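Local coordinates for protein elastinolytic metalloprotease (Pseudoalteromonas sp. CF6-2, PDB 6IK4) that probably acts as a zinc-dependent endopeptidase of the M23 family, with a proposed role in degrading elastin and the peptidoglycan of Gram-positive bacteria, at residues 89-92 with 93-97; 102-105 with 106-110; 134-138 with 139-143. All coordinates share one frame; numbering follows the deposited sequence.

Contact 1: 89-92 with 93-97; sequences DTVQ and PGTLL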
loop_
_atom_site.group_PDB
_atom_site.type_symbol
_atom_site.label_atom_id
_atom_site.label_comp_id
_atom_site.label_asym_id
_atom_site.label_seq_id
_atom_site.Cartn_x
_atom_site.Cartn_y
_atom_site.Cartn_z
ATOM N N ASP A 89 -3.329 -18.979 4.619
ATOM C CA ASP A 89 -4.653 -18.697 4.079
ATOM C C ASP A 89 -4.531 -18.132 2.667
ATOM O O ASP A 89 -3.513 -17.538 2.299
ATOM C CB ASP A 89 -5.409 -17.699 4.968
ATOM C CG ASP A 89 -5.883 -18.316 6.280
ATOM O OD1 ASP A 89 -5.922 -19.568 6.372
ATOM O OD2 ASP A 89 -6.203 -17.544 7.222
ATOM N N THR A 90 -5.577 -18.334 1.870
ATOM C CA THR A 90 -5.658 -17.806 0.515
ATOM C C THR A 90 -6.687 -16.681 0.475
ATOM O O THR A 90 -7.758 -16.792 1.084
ATOM C CB THR A 90 -6.027 -18.922 -0.476
ATOM O OG1 THR A 90 -4.921 -19.833 -0.603
ATOM C CG2 THR A 90 -6.365 -18.363 -1.844
ATOM N N VAL A 91 -6.358 -15.592 -0.221
ATOM C CA VAL A 91 -7.310 -14.507 -0.418
ATOM C C VAL A 91 -7.414 -14.211 -1.908
ATOM O O VAL A 91 -6.568 -14.610 -2.710
ATOM C CB VAL A 91 -6.937 -13.227 0.362
ATOM C CG1 VAL A 91 -6.972 -13.495 1.866
ATOM C CG2 VAL A 91 -5.560 -12.719 -0.063
ATOM N N GLN A 92 -8.480 -13.511 -2.259
ATOM C CA GLN A 92 -8.797 -13.041 -3.592
ATOM C C GLN A 92 -8.582 -11.542 -3.672
ATOM O O GLN A 92 -8.565 -10.850 -2.642
ATOM C CB GLN A 92 -10.261 -13.358 -3.935
ATOM C CG GLN A 92 -10.641 -14.809 -3.765
ATOM C CD GLN A 92 -9.886 -15.698 -4.710
ATOM O OE1 GLN A 92 -9.815 -15.422 -5.907
ATOM N NE2 GLN A 92 -9.314 -16.781 -4.184
ATOM N N PRO A 93 -8.423 -10.997 -4.879
ATOM C CA PRO A 93 -8.435 -9.540 -5.036
ATOM C C PRO A 93 -9.669 -8.965 -4.365
ATOM O O PRO A 93 -10.777 -9.471 -4.541
ATOM C CB PRO A 93 -8.482 -9.349 -6.556
ATOM C CG PRO A 93 -7.922 -10.618 -7.107
ATOM C CD PRO A 93 -8.393 -11.687 -6.182
ATOM N N GLY A 94 -9.472 -7.920 -3.565
ATOM C CA GLY A 94 -10.570 -7.261 -2.897
ATOM C C GLY A 94 -10.861 -7.745 -1.488
ATOM O O GLY A 94 -11.567 -7.049 -0.750
ATOM N N THR A 95 -10.327 -8.898 -1.084
ATOM C CA THR A 95 -10.606 -9.430 0.246
ATOM C C THR A 95 -10.201 -8.438 1.333
ATOM O O THR A 95 -9.104 -7.873 1.293
ATOM C CB THR A 95 -9.851 -10.747 0.439
ATOM O OG1 THR A 95 -10.301 -11.701 -0.532
ATOM C CG2 THR A 95 -10.083 -11.295 1.830
ATOM N N LEU A 96 -11.088 -8.227 2.306
ATOM C CA LEU A 96 -10.789 -7.356 3.448
ATOM C C LEU A 96 -9.719 -7.998 4.330
ATOM O O LEU A 96 -9.986 -8.999 4.999
ATOM C CB LEU A 96 -12.062 -7.102 4.255
ATOM C CG LEU A 96 -13.188 -6.430 3.473
ATOM C CD1 LEU A 96 -14.396 -6.187 4.376
ATOM C CD2 LEU A 96 -12.702 -5.116 2.854
ATOM N N LEU A 97 -8.514 -7.407 4.367
ATOM C CA LEU A 97 -7.406 -7.987 5.127
ATOM C C LEU A 97 -7.427 -7.577 6.596
ATOM O O LEU A 97 -6.917 -8.309 7.455
ATOM C CB LEU A 97 -6.066 -7.556 4.505
ATOM C CG LEU A 97 -5.799 -8.079 3.087
ATOM C CD1 LEU A 97 -4.515 -7.472 2.490
ATOM C CD2 LEU A 97 -5.725 -9.617 3.098
#
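The carbonyl plane of Gln92 offers a single face to Thr95, whose two donors, OG1 and the backbone N, both arrive on it. This doubly gripped oxygen closes a type II beta turn running from Gln92 to Thr95, which turns the chain from strand 90-91 into strand 96-100 in the peptidase M23 domain. Thr95 N lies 3.1 Å from Gln92 O, and its N-H points well at the oxygen (165°), although the nitrogen stands 38° above the carbonyl plane and therefore misses the lone pairs. The hydroxyl is closer: Thr95 OG1 donates to Gln92 O over 2.9 Å, tilted 30° from the same plane. Thr95 holds OG1 anti to its carbonyl carbon and beside its own N, an arrangement that brings the two donors together on one acceptor. Pro93 occupies the second position of the turn, and Gly94 follows with the positive phi that this turn type needs at its third position.

Next to these polar bonds the contact becomes apolar. The methyl of Thr95 meets Val91, with Thr95 CG2 3.8 Å from Val91 CG1, and both residues also touch Tyr85. Val91 and Leu97 rest on Val67 and Ile57, which ties the turn to the large antiparallel sheet, while the backbones of Gly94 and Thr95 bond to Ala51. Where the flanking strands leave the turn, Val91 CG1 lies 4.3 Å from Leu97 CD2.

Contact 2: 102-105 with 106-110; sequences NSYN and QALCE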
loop_
_atom_site.group_PDB
_atom_site.type_symbol
_atom_site.label_atom_id
_atom_site.label_comp_id
_atom_site.label_asym_id
_atom_site.label_seq_id
_atom_site.Cartn_x
_atom_site.Cartn_y
_atom_site.Cartn_z
ATOM N N ASN A 102 -5.944 2.666 13.879
ATOM C CA ASN A 102 -6.326 3.981 14.375
ATOM C C ASN A 102 -5.683 4.299 15.722
ATOM O O ASN A 102 -6.002 5.330 16.324
ATOM C CB ASN A 102 -7.855 4.093 14.451
ATOM C CG ASN A 102 -8.447 3.477 15.726
ATOM O OD1 ASN A 102 -7.821 2.656 16.397
ATOM N ND2 ASN A 102 -9.666 3.878 16.050
ATOM N N SER A 103 -4.774 3.452 16.203
ATOM C CA SER A 103 -4.035 3.743 17.423
ATOM C C SER A 103 -2.539 3.677 17.147
ATOM O O SER A 103 -2.065 2.827 16.386
ATOM C CB SER A 103 -4.435 2.795 18.566
ATOM O OG SER A 103 -3.770 1.555 18.472
ATOM N N TYR A 104 -1.800 4.592 17.770
ATOM C CA TYR A 104 -0.389 4.773 17.455
ATOM C C TYR A 104 0.429 3.533 17.805
ATOM O O TYR A 104 1.274 3.089 17.012
ATOM C CB TYR A 104 0.131 6.010 18.197
ATOM C CG TYR A 104 1.587 6.329 17.979
ATOM C CD1 TYR A 104 2.003 7.061 16.875
ATOM C CD2 TYR A 104 2.551 5.915 18.895
ATOM C CE1 TYR A 104 3.341 7.364 16.687
ATOM C CE2 TYR A 104 3.886 6.207 18.712
ATOM C CZ TYR A 104 4.273 6.938 17.614
ATOM O OH TYR A 104 5.605 7.224 17.432
ATOM N N ASN A 105 0.191 2.958 18.991
ATOM C CA ASN A 105 0.968 1.794 19.415
ATOM C C ASN A 105 0.715 0.591 18.515
ATOM O O ASN A 105 1.648 -0.150 18.191
ATOM C CB ASN A 105 0.654 1.441 20.868
ATOM C CG ASN A 105 1.302 2.399 21.846
ATOM O OD1 ASN A 105 2.260 3.094 21.503
ATOM N ND2 ASN A 105 0.785 2.440 23.070
ATOM N N GLN A 106 -0.538 0.372 18.118
ATOM C CA GLN A 106 -0.834 -0.737 17.214
ATOM C C GLN A 106 -0.208 -0.518 15.843
ATOM O O GLN A 106 0.273 -1.470 15.215
ATOM C CB GLN A 106 -2.341 -0.918 17.080
ATOM C CG GLN A 106 -2.747 -1.990 16.065
ATOM C CD GLN A 106 -2.301 -3.362 16.487
ATOM O OE1 GLN A 106 -2.179 -3.639 17.678
ATOM N NE2 GLN A 106 -2.040 -4.231 15.518
ATOM N N ALA A 107 -0.227 0.728 15.355
ATOM C CA ALA A 107 0.355 1.029 14.051
ATOM C C ALA A 107 1.841 0.708 14.005
ATOM O O ALA A 107 2.371 0.354 12.945
ATOM C CB ALA A 107 0.142 2.503 13.704
ATOM N N LEU A 108 2.533 0.839 15.132
ATOM C CA LEU A 108 3.975 0.660 15.185
ATOM C C LEU A 108 4.355 -0.585 15.982
ATOM O O LEU A 108 5.368 -0.608 16.678
ATOM C CB LEU A 108 4.638 1.910 15.761
ATOM C CG LEU A 108 4.342 3.169 14.941
ATOM C CD1 LEU A 108 5.037 4.381 15.533
ATOM C CD2 LEU A 108 4.764 2.967 13.490
ATOM N N CYS A 109 3.552 -1.647 15.871
ATOM C CA CYS A 109 3.794 -2.840 16.674
ATOM C C CYS A 109 5.120 -3.516 16.337
ATOM O O CYS A 109 5.624 -4.297 17.151
ATOM C CB CYS A 109 2.618 -3.820 16.525
ATOM S SG CYS A 109 2.709 -5.026 15.162
ATOM N N GLU A 110 5.706 -3.242 15.169
ATOM C CA GLU A 110 7.037 -3.743 14.837
ATOM C C GLU A 110 8.042 -2.613 14.646
ATOM O O GLU A 110 9.089 -2.816 14.025
ATOM C CB GLU A 110 7.011 -4.619 13.582
ATOM C CG GLU A 110 6.335 -5.957 13.752
ATOM C CD GLU A 110 6.565 -6.851 12.542
ATOM O OE1 GLU A 110 7.738 -7.124 12.214
ATOM O OE2 GLU A 110 5.575 -7.264 11.906
#
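Leu108 lays a methyl over one face of the Tyr104 ring, the tight part of a contact around the one-turn helix 104-107, which is N-capped by Ser103. Leu108 CD1 lies 3.4 Å from Tyr104 CZ and 3.8 Å from the ring centroid, 29° off the ring normal, which makes this a CH-pi contact between residues four apart. A chi1 of 180° in Tyr104 lays the ring alongside Leu108, and CD1 of the leucine meets it near its phenol end, 3.5 Å from Tyr104 OH. In the backbone, Ala107 N donates to Ser103 O at 3.0 Å, and Leu108 N reaches Tyr104 O at 3.2 Å just where the chain leaves helical geometry; the same N-H is shared weakly with Asn105 O.

The opposite end of the contact is looser. The capping bond from Gln106 N to Ser103 OG is long and weak at 3.5 Å. Asn105 and Tyr104 are exposed residues. Gln106, by contrast, turns its amide away from the helix, and its NE2 bonds to Ser62 OG and Met80 O.

The turn is also anchored toward the catalytic region. Cys109 forms a disulfide with Cys63, and Ala107 O accepts from ND1 of His79, a predicted active-site residue that Leu108 also touches; this bond may help to orient the imidazole. At the cap, Ser103 OG sits nearer to a carbon than to its donor, coming within 3.2 Å of Gln106 CB.

Contact 3: 134-138 with 139-143; sequences NRYIS and NYRID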
loop_
_atom_site.group_PDB
_atom_site.type_symbol
_atom_site.label_atom_id
_atom_site.label_comp_id
_atom_site.label_asym_id
_atom_site.label_seq_id
_atom_site.Cartn_x
_atom_site.Cartn_y
_atom_site.Cartn_z
ATOM N N ASN A 134 7.393 2.541 -13.044
ATOM C CA ASN A 134 6.841 1.915 -14.243
ATOM C C ASN A 134 6.033 0.661 -13.945
ATOM O O ASN A 134 5.710 -0.093 -14.868
ATOM C CB ASN A 134 7.943 1.615 -15.267
ATOM C CG ASN A 134 8.479 2.880 -15.922
ATOM O OD1 ASN A 134 7.784 3.888 -15.987
ATOM N ND2 ASN A 134 9.711 2.825 -16.421
ATOM N N ARG A 135 5.690 0.411 -12.687
ATOM C CA ARG A 135 4.727 -0.636 -12.382
ATOM C C ARG A 135 3.319 -0.041 -12.480
ATOM O O ARG A 135 3.146 1.176 -12.543
ATOM C CB ARG A 135 4.978 -1.222 -10.990
ATOM C CG ARG A 135 6.362 -1.827 -10.784
ATOM C CD ARG A 135 6.455 -3.181 -11.417
ATOM N NE ARG A 135 7.787 -3.754 -11.275
ATOM C CZ ARG A 135 8.148 -4.919 -11.802
ATOM N NH1 ARG A 135 7.267 -5.631 -12.501
ATOM N NH2 ARG A 135 9.385 -5.371 -11.631
ATOM N N TYR A 136 2.308 -0.909 -12.496
ATOM C CA TYR A 136 0.931 -0.488 -12.714
ATOM C C TYR A 136 0.042 -0.919 -11.558
ATOM O O TYR A 136 0.224 -1.998 -10.988
ATOM C CB TYR A 136 0.383 -1.050 -14.025
ATOM C CG TYR A 136 0.937 -0.318 -15.212
ATOM C CD1 TYR A 136 2.196 -0.617 -15.710
ATOM C CD2 TYR A 136 0.207 0.688 -15.827
ATOM C CE1 TYR A 136 2.715 0.065 -16.806
ATOM C CE2 TYR A 136 0.718 1.374 -16.929
ATOM C CZ TYR A 136 1.973 1.060 -17.404
ATOM O OH TYR A 136 2.486 1.750 -18.492
ATOM N N ILE A 137 -0.928 -0.070 -11.219
ATOM C CA ILE A 137 -1.934 -0.425 -10.225
ATOM C C ILE A 137 -3.252 0.212 -10.663
ATOM O O ILE A 137 -3.311 1.417 -10.936
ATOM C CB ILE A 137 -1.475 -0.004 -8.805
ATOM C CG1 ILE A 137 -2.434 -0.543 -7.728
ATOM C CG2 ILE A 137 -1.262 1.512 -8.695
ATOM C CD1 ILE A 137 -1.881 -0.443 -6.297
ATOM N N SER A 138 -4.303 -0.605 -10.817
ATOM C CA SER A 138 -5.589 -0.132 -11.352
ATOM C C SER A 138 -5.392 0.629 -12.665
ATOM O O SER A 138 -6.062 1.625 -12.939
ATOM C CB SER A 138 -6.336 0.727 -10.326
ATOM O OG SER A 138 -6.817 -0.070 -9.255
ATOM N N ASN A 139 -4.460 0.143 -13.485
ATOM C CA ASN A 139 -4.096 0.685 -14.793
ATOM C C ASN A 139 -3.367 2.024 -14.715
ATOM O O ASN A 139 -3.009 2.562 -15.763
ATOM C CB ASN A 139 -5.307 0.837 -15.731
ATOM C CG ASN A 139 -6.032 -0.477 -15.970
ATOM O OD1 ASN A 139 -5.472 -1.559 -15.801
ATOM N ND2 ASN A 139 -7.291 -0.380 -16.372
ATOM N N TYR A 140 -3.145 2.593 -13.523
ATOM C CA TYR A 140 -2.232 3.729 -13.404
ATOM C C TYR A 140 -0.792 3.263 -13.552
ATOM O O TYR A 140 -0.384 2.299 -12.903
ATOM C CB TYR A 140 -2.337 4.393 -12.038
ATOM C CG TYR A 140 -3.603 5.148 -11.755
ATOM C CD1 TYR A 140 -3.718 6.491 -12.092
ATOM C CD2 TYR A 140 -4.654 4.538 -11.088
ATOM C CE1 TYR A 140 -4.867 7.203 -11.802
ATOM C CE2 TYR A 140 -5.816 5.241 -10.795
ATOM C CZ TYR A 140 -5.913 6.569 -11.155
ATOM O OH TYR A 140 -7.061 7.261 -10.870
ATOM N N ARG A 141 0.009 3.991 -14.325
ATOM C CA ARG A 141 1.453 3.806 -14.249
ATOM C C ARG A 141 1.977 4.630 -13.085
ATOM O O ARG A 141 1.610 5.798 -12.940
ATOM C CB ARG A 141 2.140 4.245 -15.543
ATOM C CG ARG A 141 3.662 4.014 -15.535
ATOM C CD ARG A 141 4.314 4.497 -16.826
ATOM N NE ARG A 141 4.282 5.951 -16.906
ATOM C CZ ARG A 141 5.178 6.757 -16.339
ATOM N NH1 ARG A 141 6.207 6.263 -15.647
ATOM N NH2 ARG A 141 5.046 8.067 -16.471
ATOM N N ILE A 142 2.820 4.026 -12.249
ATOM C CA ILE A 142 3.445 4.735 -11.136
ATOM C C ILE A 142 4.771 5.312 -11.610
ATOM O O ILE A 142 5.622 4.588 -12.142
ATOM C CB ILE A 142 3.662 3.803 -9.930
ATOM C CG1 ILE A 142 2.331 3.196 -9.472
ATOM C CG2 ILE A 142 4.363 4.565 -8.782
ATOM C CD1 ILE A 142 2.505 2.026 -8.496
ATOM N N ASP A 143 4.952 6.608 -11.428
ATOM C CA ASP A 143 6.217 7.258 -11.748
ATOM C C ASP A 143 6.828 7.721 -10.434
ATOM O O ASP A 143 6.278 8.606 -9.780
ATOM C CB ASP A 143 6.011 8.434 -12.701
ATOM C CG ASP A 143 7.312 8.909 -13.308
ATOM O OD1 ASP A 143 8.170 9.412 -12.551
ATOM O OD2 ASP A 143 7.488 8.755 -14.531
#
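Arg141 sets CG anti to its backbone N (chi1 -178°), stays extended through CD and then bends at chi3 (70°), a course that carries it past the ring of Tyr136 to the amide of Asn134. The three residues lie along a beta hairpin whose strands, 136-137 and 140-143, are joined by a type I' turn from Ile137 to Tyr140; Ser138 and Asn139 at its corners both adopt positive phi. Tyr136 and Arg141 form a non-hydrogen-bonded antiparallel pair, with Tyr136 CE2 3.5 Å from Arg141 CB and the backbone CA of Arg141 over one ring face. Beyond the ring, Arg141 NH1 donates to Asn134 OD1 at 2.9 Å, nearly along the C=O axis. The same guanidinium grips Asp143 OD2 end-on, with NH1 at 3.0 Å and NH2 at 3.2 Å, a salt bridge that fixes its rotation.

Ile137 and Tyr140 exchange N-H and C=O bonds next to the turn, Ile142 N reaches Arg135 O at 2.9 Å in a nearly straight bond (171°), and Asn134 N donates to Ile142 O. Strand 136-137 is one edge of a four-stranded antiparallel sheet; strand 140-143 pairs on its other side with 157-160, through Arg141 with Glu159 and Asp143 with Tyr157. On the side away from the arginine, Tyr140 OH bonds to Tyr172 O, and Ile137 CG2 meets Ile142 CD1 at 3.8 Å.

Contacts 1 and 3 are turns and contact 2 is a capped helical turn; the three follow one another in sequence without touching. Contacts 1 and 2 are joined by strand 96-100, which begins directly after the turn and leads toward the helix; their centres are about 22 Å apart. Contact 2 lies nearest the catalytic machinery, with the Leu108 side chain about 3 Å from that of His79 and about 9 Å from the bound zinc, which His21, Asp34 and His120 hold. Contact 3, in the separate four-stranded sheet, sits about 29 Å from contact 2 between centres, across the middle of the chain, and its Ile142 side chain is about 13 Å from the metal. Contact 1 lies away from the annotated sites.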